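Local coordinates for virulence associated protein VAPB (Rhodococcus equi, PDB 4CV7), which is of unknown biochemical function but belongs to the plasmid-encoded virulence-associated (Vap) protein family and probably contributes to virulence, at residues E27-D32 against R57-T62; I76-S81 against G105-W110. One frame throughout, in Å; residues are numbered along the deposited sequence. Where two conformers were deposited one is given.

Interaction 1. Residues E27-D32 against R57-T62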
loop_
_atom_site.group_PDB
_atom_site.type_symbol
_atom_site.label_atom_id
_atom_site.label_comp_id
_atom_site.label_asym_id
_atom_site.label_seq_id
_atom_site.Cartn_x
_atom_site.Cartn_y
_atom_site.Cartn_z
ATOM N N GLU A 27 -5.606 -14.296 0.302
ATOM C CA GLU A 27 -7.015 -14.527 0.688
ATOM C C GLU A 27 -7.967 -13.632 -0.139
ATOM O O GLU A 27 -9.069 -13.281 0.297
ATOM C CB GLU A 27 -7.266 -14.557 2.244
ATOM C CG GLU A 27 -6.260 -15.553 2.844
ATOM C CD GLU A 27 -6.336 -15.819 4.348
ATOM O OE1 GLU A 27 -7.252 -15.336 5.013
ATOM O OE2 GLU A 27 -5.522 -16.657 4.850
ATOM N N ASP A 28 -7.533 -13.273 -1.368
ATOM C CA ASP A 28 -8.403 -12.629 -2.347
ATOM C C ASP A 28 -8.854 -11.233 -1.885
ATOM O O ASP A 28 -9.948 -10.785 -2.140
ATOM C CB ASP A 28 -9.556 -13.547 -2.787
ATOM C CG ASP A 28 -9.108 -14.966 -3.170
ATOM O OD1 ASP A 28 -7.936 -15.209 -3.585
ATOM O OD2 ASP A 28 -9.999 -15.819 -3.183
ATOM N N MET A 29 -7.963 -10.539 -1.161
ATOM C CA MET A 29 -8.341 -9.285 -0.600
ATOM C C MET A 29 -7.709 -8.130 -1.401
ATOM O O MET A 29 -6.647 -8.279 -1.965
ATOM C CB MET A 29 -7.819 -9.187 0.831
ATOM C CG MET A 29 -8.787 -8.624 1.789
ATOM S SD MET A 29 -10.420 -9.416 1.924
ATOM C CE MET A 29 -9.984 -10.906 2.858
ATOM N N VAL A 30 -8.320 -6.977 -1.387
ATOM C CA VAL A 30 -7.876 -5.887 -2.165
ATOM C C VAL A 30 -7.766 -4.606 -1.289
ATOM O O VAL A 30 -8.703 -4.297 -0.566
ATOM C CB VAL A 30 -8.848 -5.581 -3.354
ATOM C CG1 VAL A 30 -8.372 -4.395 -4.085
ATOM C CG2 VAL A 30 -9.056 -6.819 -4.226
ATOM N N PHE A 31 -6.603 -3.931 -1.364
ATOM C CA PHE A 31 -6.382 -2.629 -0.683
ATOM C C PHE A 31 -6.705 -1.538 -1.704
ATOM O O PHE A 31 -6.074 -1.521 -2.758
ATOM C CB PHE A 31 -5.007 -2.540 -0.176
ATOM C CG PHE A 31 -4.710 -1.242 0.546
ATOM C CD1 PHE A 31 -5.217 -1.023 1.796
ATOM C CD2 PHE A 31 -3.980 -0.217 -0.056
ATOM C CE1 PHE A 31 -4.962 0.194 2.469
ATOM C CE2 PHE A 31 -3.698 0.961 0.662
ATOM C CZ PHE A 31 -4.262 1.169 1.850
ATOM N N ASP A 32 -7.540 -0.604 -1.279
ATOM C CA ASP A 32 -7.832 0.640 -2.025
ATOM C C ASP A 32 -7.319 1.791 -1.196
ATOM O O ASP A 32 -7.927 2.064 -0.121
ATOM C CB ASP A 32 -9.351 0.766 -2.223
ATOM C CG ASP A 32 -9.819 1.923 -3.142
ATOM O OD1 ASP A 32 -9.126 2.865 -3.491
ATOM O OD2 ASP A 32 -10.983 1.898 -3.568
ATOM N N ARG A 57 -6.013 -9.077 11.267
ATOM C CA ARG A 57 -6.022 -7.781 11.915
ATOM C C ARG A 57 -5.668 -6.672 10.894
ATOM O O ARG A 57 -6.231 -5.558 10.956
ATOM C CB ARG A 57 -5.099 -7.787 13.107
ATOM C CG ARG A 57 -5.176 -6.501 13.924
ATOM C CD ARG A 57 -4.271 -6.559 15.095
ATOM N NE ARG A 57 -4.459 -5.443 15.985
ATOM C CZ ARG A 57 -4.011 -5.389 17.223
ATOM N NH1 ARG A 57 -3.421 -6.390 17.759
ATOM N NH2 ARG A 57 -4.335 -4.291 17.917
ATOM N N LEU A 58 -4.700 -6.966 10.010
ATOM C CA LEU A 58 -4.329 -6.020 8.976
ATOM C C LEU A 58 -5.565 -5.666 8.154
ATOM O O LEU A 58 -5.910 -4.502 7.940
ATOM C CB LEU A 58 -3.245 -6.593 8.106
ATOM C CG LEU A 58 -2.917 -5.789 6.822
ATOM C CD1 LEU A 58 -2.102 -4.557 7.150
ATOM C CD2 LEU A 58 -2.142 -6.724 5.885
ATOM N N TYR A 59 -6.302 -6.702 7.748
ATOM C CA TYR A 59 -7.425 -6.478 6.907
ATOM C C TYR A 59 -8.569 -5.794 7.641
ATOM O O TYR A 59 -9.261 -4.995 7.039
ATOM C CB TYR A 59 -7.869 -7.830 6.336
ATOM C CG TYR A 59 -6.911 -8.427 5.289
ATOM C CD1 TYR A 59 -5.950 -7.686 4.665
ATOM C CD2 TYR A 59 -7.063 -9.772 4.909
ATOM C CE1 TYR A 59 -5.171 -8.231 3.665
ATOM C CE2 TYR A 59 -6.281 -10.329 3.905
ATOM C CZ TYR A 59 -5.385 -9.525 3.279
ATOM O OH TYR A 59 -4.623 -10.006 2.209
ATOM N N LYS A 60 -8.793 -6.142 8.882
ATOM C CA LYS A 60 -9.870 -5.489 9.612
ATOM C C LYS A 60 -9.566 -4.052 9.975
ATOM O O LYS A 60 -10.462 -3.201 9.908
ATOM C CB LYS A 60 -10.242 -6.141 10.883
ATOM C CG LYS A 60 -11.592 -5.657 11.384
ATOM C CD LYS A 60 -11.768 -5.969 12.780
ATOM C CE LYS A 60 -12.650 -5.004 13.515
ATOM N NZ LYS A 60 -11.781 -4.337 14.506
ATOM N N ASP A 61 -8.346 -3.774 10.442
ATOM C CA ASP A 61 -8.075 -2.526 11.163
ATOM C C ASP A 61 -7.355 -1.484 10.361
ATOM O O ASP A 61 -7.192 -0.372 10.842
ATOM C CB ASP A 61 -7.400 -2.812 12.485
ATOM C CG ASP A 61 -8.357 -3.281 13.528
ATOM O OD1 ASP A 61 -9.551 -3.262 13.371
ATOM O OD2 ASP A 61 -7.854 -3.668 14.610
ATOM N N THR A 62 -6.812 -1.802 9.209
ATOM C CA THR A 62 -6.140 -0.785 8.411
ATOM C C THR A 62 -7.137 0.329 8.089
ATOM O O THR A 62 -8.205 0.119 7.537
ATOM C CB THR A 62 -5.581 -1.261 7.081
ATOM O OG1 THR A 62 -4.570 -2.233 7.310
ATOM C CG2 THR A 62 -4.983 -0.097 6.245
#
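The backbones come nearest at Met29 and Tyr59, whose CA atoms lie 8.1 Å apart, so side chains make the contact between the start of strand 29-37 and the helical turn at Arg57-Asp61. Met29 lies across one face of the Tyr59 ring. Its CG sits almost over the ring centre, 3.7 Å from the centroid and 11° off the normal, a CH-pi contact. CB reaches toward the hydroxyl end of the ring, with Met29 CB 3.5 Å from Tyr59 CZ. The chain then bends at chi2 (55°) and chi3 (75°). The bends carry the methyl past the CD2-CE2 rim of the ring, where Met29 CE is 3.7 Å from Tyr59 CD2. Met29 SD is oblique to the Tyr59 ring, 4.9 Å from its centroid, in a Met-aromatic contact. The hydroxyl of Tyr59 is hydrogen-bonded to the carbonyl oxygen of Pro26, which ties the far end of the ring to the loop leading into Met29.

The fold of this C-terminal part of the protein is an eight-stranded antiparallel barrel built from two Greek-key motifs. Here its short helix 55-61 packs against strand 29-37. Deeper in, Phe31 meets Thr62, the first residue to leave helical geometry. Phe31 CE1 is 3.8 Å from Thr62 CG2, and the methyl approaches the ring obliquely. The other branch of Thr62 turns back to the helix: OG1 is hydrogen-bonded to Leu58 O at 2.7 Å. That oxygen also accepts from Thr62 N, and the two donors reach it from opposite faces of the carbonyl plane. Phe31 also meets the rings of Phe78 and Phe65 edge-to-face.

Interaction 2. Residues I76-S81 against G105-W110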
loop_
_atom_site.group_PDB
_atom_site.type_symbol
_atom_site.label_atom_id
_atom_site.label_comp_id
_atom_site.label_asym_id
_atom_site.label_seq_id
_atom_site.Cartn_x
_atom_site.Cartn_y
_atom_site.Cartn_z
ATOM N N ILE A 76 5.584 0.298 1.795
ATOM C CA ILE A 76 4.210 0.738 2.169
ATOM C C ILE A 76 3.932 0.204 3.550
ATOM O O ILE A 76 3.958 -1.001 3.772
ATOM C CB ILE A 76 3.122 0.227 1.210
ATOM C CG1 ILE A 76 3.420 0.693 -0.217
ATOM C CG2 ILE A 76 1.820 0.771 1.639
ATOM C CD1 ILE A 76 2.612 -0.081 -1.277
ATOM N N ASN A 77 3.619 1.116 4.484
ATOM C CA ASN A 77 3.218 0.718 5.868
ATOM C C ASN A 77 1.734 0.932 6.041
ATOM O O ASN A 77 1.203 1.954 5.569
ATOM C CB ASN A 77 3.968 1.592 6.864
ATOM C CG ASN A 77 5.457 1.315 6.892
ATOM O OD1 ASN A 77 5.918 0.220 6.642
ATOM N ND2 ASN A 77 6.230 2.359 7.207
ATOM N N PHE A 78 1.128 0.012 6.787
ATOM C CA PHE A 78 -0.303 0.106 7.086
ATOM C C PHE A 78 -0.546 0.335 8.532
ATOM O O PHE A 78 0.124 -0.266 9.396
ATOM C CB PHE A 78 -1.019 -1.191 6.673
ATOM C CG PHE A 78 -0.857 -1.526 5.215
ATOM C CD1 PHE A 78 -1.675 -0.904 4.294
ATOM C CD2 PHE A 78 0.087 -2.445 4.765
ATOM C CE1 PHE A 78 -1.548 -1.186 2.946
ATOM C CE2 PHE A 78 0.186 -2.690 3.403
ATOM C CZ PHE A 78 -0.635 -2.110 2.510
ATOM N N PHE A 79 -1.501 1.205 8.854
ATOM C CA PHE A 79 -1.808 1.610 10.224
ATOM C C PHE A 79 -3.275 1.587 10.566
ATOM O O PHE A 79 -4.158 1.740 9.709
ATOM C CB PHE A 79 -1.324 3.025 10.507
ATOM C CG PHE A 79 0.147 3.209 10.170
ATOM C CD1 PHE A 79 1.129 2.971 11.119
ATOM C CD2 PHE A 79 0.566 3.687 8.966
ATOM C CE1 PHE A 79 2.469 3.084 10.803
ATOM C CE2 PHE A 79 1.897 3.795 8.660
ATOM C CZ PHE A 79 2.859 3.574 9.586
ATOM N N ASP A 80 -3.536 1.290 11.833
ATOM C CA ASP A 80 -4.885 1.435 12.465
ATOM C C ASP A 80 -5.178 2.836 12.892
ATOM O O ASP A 80 -4.346 3.737 12.769
ATOM C CB ASP A 80 -5.128 0.387 13.551
ATOM C CG ASP A 80 -4.339 0.612 14.760
ATOM O OD1 ASP A 80 -4.066 1.756 15.165
ATOM O OD2 ASP A 80 -4.019 -0.357 15.510
ATOM N N SER A 81 -6.382 3.023 13.372
ATOM C CA SER A 81 -6.845 4.379 13.709
ATOM C C SER A 81 -6.085 4.982 14.905
ATOM O O SER A 81 -6.060 6.234 15.080
ATOM C CB SER A 81 -8.331 4.362 13.893
ATOM O OG SER A 81 -8.683 3.585 15.003
ATOM N N GLY A 105 -6.919 4.345 3.528
ATOM C CA GLY A 105 -7.209 3.181 2.720
ATOM C C GLY A 105 -7.739 2.101 3.609
ATOM O O GLY A 105 -7.623 2.086 4.793
ATOM N N SER A 106 -8.304 1.107 2.909
ATOM C CA SER A 106 -8.819 -0.095 3.609
ATOM C C SER A 106 -8.834 -1.294 2.642
ATOM O O SER A 106 -8.731 -1.144 1.428
ATOM C CB SER A 106 -10.117 0.174 4.292
ATOM O OG SER A 106 -10.999 0.506 3.276
ATOM N N TRP A 107 -9.010 -2.441 3.271
ATOM C CA TRP A 107 -9.045 -3.739 2.560
ATOM C C TRP A 107 -10.476 -4.164 2.427
ATOM O O TRP A 107 -11.313 -4.009 3.338
ATOM C CB TRP A 107 -8.249 -4.815 3.293
ATOM C CG TRP A 107 -6.784 -4.508 3.444
ATOM C CD1 TRP A 107 -6.156 -3.791 4.446
ATOM C CD2 TRP A 107 -5.723 -4.950 2.568
ATOM N NE1 TRP A 107 -4.826 -3.771 4.246
ATOM C CE2 TRP A 107 -4.514 -4.484 3.117
ATOM C CE3 TRP A 107 -5.682 -5.720 1.389
ATOM C CZ2 TRP A 107 -3.310 -4.747 2.506
ATOM C CZ3 TRP A 107 -4.410 -5.964 0.834
ATOM C CH2 TRP A 107 -3.283 -5.495 1.381
ATOM N N HIS A 108 -10.724 -4.807 1.272
ATOM C CA HIS A 108 -12.072 -5.416 1.122
ATOM C C HIS A 108 -11.983 -6.678 0.300
ATOM O O HIS A 108 -11.000 -6.923 -0.385
ATOM C CB HIS A 108 -12.975 -4.411 0.487
ATOM C CG HIS A 108 -12.512 -4.010 -0.856
ATOM N ND1 HIS A 108 -12.742 -4.777 -1.992
ATOM C CD2 HIS A 108 -11.796 -2.937 -1.265
ATOM C CE1 HIS A 108 -12.191 -4.170 -3.032
ATOM N NE2 HIS A 108 -11.630 -3.054 -2.611
ATOM N N ASN A 109 -13.072 -7.481 0.247
ATOM C CA ASN A 109 -13.110 -8.714 -0.484
ATOM C C ASN A 109 -13.746 -8.429 -1.833
ATOM O O ASN A 109 -14.030 -7.286 -2.208
ATOM C CB ASN A 109 -13.739 -9.870 0.354
ATOM C CG ASN A 109 -15.198 -9.652 0.679
ATOM O OD1 ASN A 109 -15.941 -9.031 -0.172
ATOM N ND2 ASN A 109 -15.687 -10.231 1.790
ATOM N N TRP A 110 -13.990 -9.517 -2.592
ATOM C CA TRP A 110 -14.469 -9.368 -3.975
ATOM C C TRP A 110 -15.872 -8.796 -4.055
ATOM O O TRP A 110 -16.291 -8.294 -5.116
ATOM C CB TRP A 110 -14.419 -10.702 -4.704
ATOM C CG TRP A 110 -15.582 -11.542 -4.352
ATOM C CD1 TRP A 110 -15.668 -12.392 -3.271
ATOM C CD2 TRP A 110 -16.842 -11.658 -5.078
ATOM N NE1 TRP A 110 -16.886 -13.010 -3.292
ATOM C CE2 TRP A 110 -17.631 -12.574 -4.374
ATOM C CE3 TRP A 110 -17.351 -11.102 -6.279
ATOM C CZ2 TRP A 110 -18.938 -12.928 -4.793
ATOM C CZ3 TRP A 110 -18.645 -11.464 -6.698
ATOM C CH2 TRP A 110 -19.398 -12.376 -5.969
#
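Phe78 and Trp107 meet inside the eight-stranded antiparallel Greek-key barrel, from strands 74-79 and 100-108. Strand 64-68 lies between these two in the sheet. The contact is therefore made by side chains alone, and the closest CA atoms, those of Phe78 and Gly105, are 8.7 Å apart.

The aromatic contact is oblique. The Phe78 ring and the six-membered ring of Trp107 have centroids 5.4 Å apart and planes inclined at 52°. One indole atom, CZ2, does the touching. It stands 3.7 Å above the plane of the Phe78 ring, displaced toward the rim. Its nearest neighbour there is Phe78 CZ, at 3.8 Å from Trp107 CZ2, and Phe78 CE1 follows at 4.0 Å from the same atom. In both side chains CG is anti to the carbonyl carbon, which sends the two rings toward each other into the barrel. Both residues are buried.

The surrounding apolar packing joins several parts of the barrel. Leu58 of helix 55-61 and Thr62 just after it touch both aromatic residues. Phe31 also meets the indole. Phe78 also packs on Phe65 and Ile89 of the strands flanking its own.

The polar bonds lie away from the aromatic pair. Asp80 OD1 takes hydrogen bonds from the backbone N of Ser82 and of Gly84 in the turn beyond the strand. Beyond Trp107, His108 ND1 donates a nearly straight hydrogen bond to Asn109 O, 2.8 Å long with an N-H...O angle of 174°.

Overall arrangement
After strands 4-14 and 18-25, the chain turns through 27-32 into strand 29-37. Strand 42-52 follows, and interaction 1 closes this loop when helix 55-61 returns to strand 29-37. Strands 64-68, 74-79 and 85-91 come next, and interaction 2 closes a second loop when strand 100-108 arrives. The loops lie in series and neither nest nor cross. In space, however, their centres are about 5 Å apart. Strands 29-37 and 100-108 are antiparallel neighbours, probably hydrogen-bonded from Val30 O to His108 N and from Asp32 N to Ser106 O. Trp107 of interaction 2 packs against Phe31 and Tyr59 of interaction 1, so helix 55-61 and strands 29-37, 74-79 and 100-108 share one aromatic cluster.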